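Local coordinates for surface glycan binding protein B (Bacteroides ovatus, PDB 6E57) that binds mixed-linkage beta-glucan as a surface glycan-binding protein, probably helping this gut bacterium to capture cereal glucans, at residues V340-T345 and K398-A403; N228-T231 and D235-I238; F293-D296 and E302-V305. All coordinates share one frame; numbering follows the deposited sequence.

Interaction 1 of 3, residues V340-T345 and K398-A403; sequences VFAGIT and KIQAEA
Phe-341 and Ile-399 meet because both first torsions carry the chain beside the backbone N: CG of Phe-341 lies anti to its carbonyl carbon (chi1 -84°), and CG1 of Ile-399 does the same (chi1 -72°). The ring's CD1 therefore comes to 4.0 Å from the CD1 methyl of Ile-399, while the other branch of the isoleucine, CG2, rests 4.0 Å from CB of Phe-341. The methyl approaches the ring obliquely. Gln-400 folds back at chi2 (-56°), bringing its amide alongside Ala-342, with OE1 3.7 Å from the CB of that alanine. Its NE2 is hydrogen-bonded to the backbone O of Met-338, one turn before Ala-342 in the facing helix, and also donates to a water at 2.9 Å; this water in turn gives a weak bond to Phe-341 O. The direct bond, helped by the weaker water bridge, ties the amide to the backbone of helix 338-343. Phe-341 also stacks with Phe-405 and packs on Ile-336 and Leu-391. The contact joins the short helices 338-343 and 393-401 beside the beta-strands of the C-terminal domain, and just past the second helix Glu-402 and Ala-403 touch Tyr-371 of the glycan pocket.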
# COMPACT_ATOMS: atom_id res chain seq x y z
N VAL A 340 9.48 -30.76 -20.97
CA VAL A 340 8.61 -29.58 -20.86
C VAL A 340 9.31 -28.50 -20.03
O VAL A 340 9.34 -27.33 -20.42
CB VAL A 340 7.23 -29.93 -20.26
CG1 VAL A 340 6.42 -28.68 -19.95
CG2 VAL A 340 6.44 -30.87 -21.15
N PHE A 341 9.87 -28.90 -18.89
CA PHE A 341 10.55 -27.98 -17.98
C PHE A 341 11.86 -27.47 -18.60
O PHE A 341 12.28 -26.35 -18.32
CB PHE A 341 10.79 -28.64 -16.62
CG PHE A 341 9.60 -28.56 -15.70
CD1 PHE A 341 9.43 -27.47 -14.86
CD2 PHE A 341 8.64 -29.55 -15.69
CE1 PHE A 341 8.34 -27.38 -14.01
CE2 PHE A 341 7.54 -29.47 -14.84
CZ PHE A 341 7.39 -28.38 -14.01
N ALA A 342 12.49 -28.28 -19.45
CA ALA A 342 13.73 -27.89 -20.13
C ALA A 342 13.50 -26.66 -21.03
O ALA A 342 14.41 -25.88 -21.26
CB ALA A 342 14.27 -29.06 -20.92
N GLY A 343 12.26 -26.51 -21.51
CA GLY A 343 11.89 -25.44 -22.44
C GLY A 343 11.51 -24.14 -21.75
O GLY A 343 11.50 -23.09 -22.39
N ILE A 344 11.18 -24.21 -20.46
CA ILE A 344 10.73 -23.03 -19.71
C ILE A 344 11.92 -22.09 -19.50
O ILE A 344 13.00 -22.53 -19.13
CB ILE A 344 10.07 -23.44 -18.37
CG1 ILE A 344 8.77 -24.20 -18.60
CG2 ILE A 344 9.87 -22.22 -17.49
CD1 ILE A 344 8.20 -24.85 -17.36
N THR A 345 11.69 -20.79 -19.75
CA THR A 345 12.72 -19.75 -19.58
C THR A 345 12.71 -19.24 -18.13
O THR A 345 11.65 -19.08 -17.53
CB THR A 345 12.52 -18.60 -20.57
OG1 THR A 345 11.30 -17.93 -20.23
CG2 THR A 345 12.46 -19.06 -22.02
N LYS A 398 18.37 -27.50 -11.68
CA LYS A 398 18.30 -28.55 -10.67
C LYS A 398 17.24 -29.58 -11.08
O LYS A 398 17.43 -30.77 -10.88
CB LYS A 398 18.02 -27.93 -9.30
CG LYS A 398 18.12 -28.89 -8.13
CD LYS A 398 18.16 -28.21 -6.78
CE LYS A 398 19.49 -27.54 -6.50
NZ LYS A 398 19.68 -27.31 -5.05
N ILE A 399 16.14 -29.10 -11.67
CA ILE A 399 15.06 -29.96 -12.14
C ILE A 399 15.59 -30.94 -13.20
O ILE A 399 15.23 -32.12 -13.18
CB ILE A 399 13.88 -29.11 -12.67
CG1 ILE A 399 13.13 -28.43 -11.52
CG2 ILE A 399 12.94 -29.95 -13.53
CD1 ILE A 399 12.12 -27.40 -11.96
N GLN A 400 16.45 -30.46 -14.11
CA GLN A 400 17.06 -31.31 -15.14
C GLN A 400 18.10 -32.25 -14.50
O GLN A 400 18.23 -33.39 -14.91
CB GLN A 400 17.69 -30.46 -16.24
CG GLN A 400 16.68 -29.61 -17.01
CD GLN A 400 15.56 -30.42 -17.61
OE1 GLN A 400 15.79 -31.33 -18.41
NE2 GLN A 400 14.34 -30.09 -17.24
N ALA A 401 18.82 -31.74 -13.50
CA ALA A 401 19.86 -32.49 -12.79
C ALA A 401 19.25 -33.58 -11.90
O ALA A 401 19.90 -34.60 -11.67
CB ALA A 401 20.71 -31.54 -11.99
N GLU A 402 18.03 -33.36 -11.39
CA GLU A 402 17.42 -34.21 -10.36
C GLU A 402 16.07 -34.77 -10.83
O GLU A 402 15.09 -34.76 -10.09
CB GLU A 402 17.26 -33.41 -9.06
CG GLU A 402 18.57 -32.92 -8.48
CD GLU A 402 18.50 -32.38 -7.05
OE1 GLU A 402 17.42 -32.44 -6.45
OE2 GLU A 402 19.55 -31.91 -6.55
N ALA A 403 16.03 -35.27 -12.07
CA ALA A 403 15.00 -36.18 -12.56
C ALA A 403 13.60 -35.54 -12.59
O ALA A 403 12.59 -36.23 -12.42
CB ALA A 403 15.00 -37.44 -11.71
O HOH W 1 14.01 -27.52 -15.98

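Interaction 2 of 3, residues N228-T231 and D235-I238; sequences NRAT and DWTI
The indole of Trp-236 is held between two aliphatic groups, with CB of Ala-230 over one face and CD1 of Ile-238 over the opposite one. The alanine methyl is nearly central, 3.6 Å from the centroid of the six-membered ring and only 15° off its normal, which makes a CH-pi contact; its nearest ring atom is CE2, at 3.5 Å. The isoleucine methyl, from the tryptophan's own strand, sits toward the rim. At the pyrrole side, NE1 lies 3.2 Å from Arg-229 O, which approaches obliquely, and donates a hydrogen bond to the backbone O of Gly-226. CG stands anti to the backbone N (chi1 -177°), which extends the indole from its strand across to Ala-230. The two strands belong to different pairings: 235-240 runs antiparallel to 222-225 and 266-270, whereas 229-231 lies parallel to 299-315. The break between 222-225 and 229-231, with a change of partner, resembles the A/A' switch of immunoglobulin-like sandwiches and may be its counterpart. With an alanine in place of Trp-236, a gap would probably open between Ala-230 and Ile-238, and Gly-226 O would lose its NE1 donor. Leu-269 and Cys-271 also pack on the indole, and Ala-230 shares Cys-271 with it in the buried interior.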
# COMPACT_ATOMS: atom_id res chain seq x y z
N ASN A 228 -1.36 -3.63 -12.55
CA ASN A 228 0.04 -3.67 -12.99
C ASN A 228 0.27 -4.84 -13.96
O ASN A 228 1.11 -4.74 -14.85
CB ASN A 228 1.02 -3.79 -11.82
CG ASN A 228 1.05 -2.54 -10.96
OD1 ASN A 228 0.25 -2.39 -10.04
ND2 ASN A 228 1.98 -1.64 -11.25
N ARG A 229 -0.46 -5.94 -13.74
CA ARG A 229 -0.31 -7.18 -14.49
C ARG A 229 -1.69 -7.68 -14.91
O ARG A 229 -2.68 -7.42 -14.24
CB ARG A 229 0.38 -8.25 -13.63
CG ARG A 229 1.84 -7.96 -13.30
CD ARG A 229 2.35 -8.83 -12.17
NE ARG A 229 1.68 -8.54 -10.90
CZ ARG A 229 1.98 -7.54 -10.09
NH1 ARG A 229 2.96 -6.70 -10.40
NH2 ARG A 229 1.31 -7.36 -8.96
N ALA A 230 -1.73 -8.40 -16.04
CA ALA A 230 -2.96 -8.99 -16.57
C ALA A 230 -2.61 -10.19 -17.45
O ALA A 230 -1.59 -10.18 -18.14
CB ALA A 230 -3.74 -7.96 -17.33
N THR A 231 -3.46 -11.23 -17.41
CA THR A 231 -3.33 -12.40 -18.28
C THR A 231 -4.31 -12.25 -19.45
O THR A 231 -5.49 -11.99 -19.25
CB THR A 231 -3.56 -13.70 -17.49
OG1 THR A 231 -2.55 -13.80 -16.48
CG2 THR A 231 -3.51 -14.93 -18.36
N ASP A 235 -10.22 -13.45 -17.08
CA ASP A 235 -10.77 -12.50 -16.12
C ASP A 235 -9.64 -11.71 -15.45
O ASP A 235 -8.56 -12.24 -15.18
CB ASP A 235 -11.66 -13.20 -15.08
CG ASP A 235 -13.09 -13.44 -15.55
OD1 ASP A 235 -13.73 -12.47 -16.00
OD2 ASP A 235 -13.55 -14.59 -15.45
N TRP A 236 -9.93 -10.43 -15.20
CA TRP A 236 -9.00 -9.45 -14.67
C TRP A 236 -9.76 -8.56 -13.69
O TRP A 236 -10.71 -7.89 -14.09
CB TRP A 236 -8.39 -8.65 -15.84
CG TRP A 236 -7.35 -7.64 -15.46
CD1 TRP A 236 -6.62 -7.59 -14.30
CD2 TRP A 236 -6.87 -6.56 -16.28
NE1 TRP A 236 -5.75 -6.53 -14.34
CE2 TRP A 236 -5.88 -5.88 -15.54
CE3 TRP A 236 -7.19 -6.09 -17.56
CZ2 TRP A 236 -5.21 -4.77 -16.04
CZ3 TRP A 236 -6.53 -4.99 -18.05
CH2 TRP A 236 -5.56 -4.34 -17.30
N THR A 237 -9.37 -8.59 -12.41
CA THR A 237 -10.08 -7.86 -11.36
C THR A 237 -9.20 -6.69 -10.88
O THR A 237 -8.05 -6.88 -10.48
CB THR A 237 -10.50 -8.79 -10.22
OG1 THR A 237 -11.43 -9.73 -10.76
CG2 THR A 237 -11.14 -8.05 -9.06
N ILE A 238 -9.80 -5.49 -10.91
CA ILE A 238 -9.15 -4.23 -10.60
C ILE A 238 -9.90 -3.58 -9.42
O ILE A 238 -11.14 -3.60 -9.39
CB ILE A 238 -9.13 -3.34 -11.85
CG1 ILE A 238 -8.09 -3.83 -12.86
CG2 ILE A 238 -8.92 -1.88 -11.50
CD1 ILE A 238 -8.20 -3.19 -14.22

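Interaction 3 of 3, residues F293-D296 and E302-V305; sequences FLND and EQTV
Asn-295 ND2 donates to Gln-303 OE1 at 2.9 Å, and Gln-303 NE2 returns a bond to Asn-295 OD1 at 3.1 Å, so the two primary amides pair reciprocally. The geometry of the two bonds differs. NE2 meets a lone pair of OD1 in the carbonyl plane, whereas ND2 comes to OE1 tilted 32° from that carbonyl's plane. The amide planes are 30° apart, in keeping with this tilt, and neither bond is straight. NE2 has a further, weak bond to the backbone O of Thr-304, 3.3 Å away, which helps to fix the rotation of the glutamine amide. CG of Gln-303 is anti to the backbone N (chi1 172°) and the chain then bends at chi2, turning the amide toward Asn-295 while its root stays by Phe-293. There CB of Gln-303 lies over one face of the phenyl ring, offset toward the rim and 3.8 Å from the centroid, in a CH-pi contact. OE1 of Gln-303 is also 3.4 Å from Phe-293 CB. Asn-228, in the loop before strand 229-231, touches both Asn-295 and Gln-303. The whole lies in the beta hairpin formed by strands 292-294 and 299-315, where Phe-293 bonds through its backbone to Thr-300; strand 222-225 flanks the first arm through Val-223, and strand 277-285 flanks the second through Met-281.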
# COMPACT_ATOMS: atom_id res chain seq x y z
N PHE A 293 -5.29 6.62 -12.10
CA PHE A 293 -4.56 5.43 -11.65
C PHE A 293 -3.50 5.83 -10.62
O PHE A 293 -2.73 6.76 -10.85
CB PHE A 293 -3.91 4.71 -12.84
CG PHE A 293 -4.89 4.23 -13.88
CD1 PHE A 293 -5.30 5.06 -14.91
CD2 PHE A 293 -5.39 2.94 -13.83
CE1 PHE A 293 -6.20 4.62 -15.87
CE2 PHE A 293 -6.29 2.50 -14.79
CZ PHE A 293 -6.69 3.33 -15.81
N LEU A 294 -3.48 5.10 -9.50
CA LEU A 294 -2.55 5.32 -8.40
C LEU A 294 -1.53 4.17 -8.40
O LEU A 294 -1.91 3.02 -8.54
CB LEU A 294 -3.33 5.34 -7.09
CG LEU A 294 -2.55 5.77 -5.85
CD1 LEU A 294 -2.32 7.27 -5.85
CD2 LEU A 294 -3.26 5.33 -4.59
N ASN A 295 -0.24 4.50 -8.22
CA ASN A 295 0.82 3.49 -8.33
C ASN A 295 1.76 3.56 -7.12
O ASN A 295 1.80 2.60 -6.33
CB ASN A 295 1.50 3.59 -9.70
CG ASN A 295 0.64 2.96 -10.78
OD1 ASN A 295 0.64 1.75 -10.95
ND2 ASN A 295 -0.13 3.78 -11.48
N ASP A 296 2.52 4.65 -6.97
CA ASP A 296 3.36 4.83 -5.78
C ASP A 296 3.02 6.18 -5.14
O ASP A 296 3.91 7.01 -4.91
CB ASP A 296 4.85 4.69 -6.11
CG ASP A 296 5.27 3.27 -6.47
OD1 ASP A 296 4.70 2.33 -5.89
OD2 ASP A 296 6.16 3.12 -7.33
N GLU A 302 -2.69 7.41 -17.23
CA GLU A 302 -2.12 6.31 -17.99
C GLU A 302 -1.50 5.30 -17.02
O GLU A 302 -0.77 5.68 -16.12
CB GLU A 302 -1.06 6.83 -18.97
CG GLU A 302 -1.63 7.68 -20.08
CD GLU A 302 -0.64 8.18 -21.12
OE1 GLU A 302 0.51 7.68 -21.12
OE2 GLU A 302 -1.01 9.05 -21.93
N GLN A 303 -1.80 4.02 -17.23
CA GLN A 303 -1.32 2.89 -16.43
C GLN A 303 -0.51 1.94 -17.32
O GLN A 303 -0.94 1.60 -18.42
CB GLN A 303 -2.51 2.16 -15.81
CG GLN A 303 -2.16 0.86 -15.09
CD GLN A 303 -1.53 1.10 -13.74
OE1 GLN A 303 -1.86 2.04 -13.03
NE2 GLN A 303 -0.61 0.22 -13.37
N THR A 304 0.66 1.52 -16.83
CA THR A 304 1.48 0.53 -17.52
C THR A 304 1.05 -0.86 -17.05
O THR A 304 1.08 -1.16 -15.86
CB THR A 304 2.98 0.81 -17.30
OG1 THR A 304 3.28 2.06 -17.92
CG2 THR A 304 3.87 -0.26 -17.88
N VAL A 305 0.63 -1.69 -18.02
CA VAL A 305 0.15 -3.05 -17.79
C VAL A 305 1.10 -4.02 -18.48
O VAL A 305 1.35 -3.89 -19.68
CB VAL A 305 -1.28 -3.24 -18.33
CG1 VAL A 305 -1.83 -4.62 -18.00
CG2 VAL A 305 -2.23 -2.16 -17.83

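Overall arrangement
From the N terminus, interaction 2 comes first, closing a connection of only three residues between 228-231 and 235-238. Interaction 3 follows, closing the short connection of five residues between 293-296 and 302-305, and interaction 1 closes a much longer loop of 52 residues. The three run in series, with none nesting or crossing. Interactions 2 and 3 share one beta domain, their centres about 13 Å apart, and touch directly: Val-305 packs against Ala-230 and Trp-236, since strands 229-231 and 299-315 are neighbours. Interaction 1 stands apart, about 29 and 35 Å from them between centres, in the C-terminal glycan-binding domain, where it ties two short helices together.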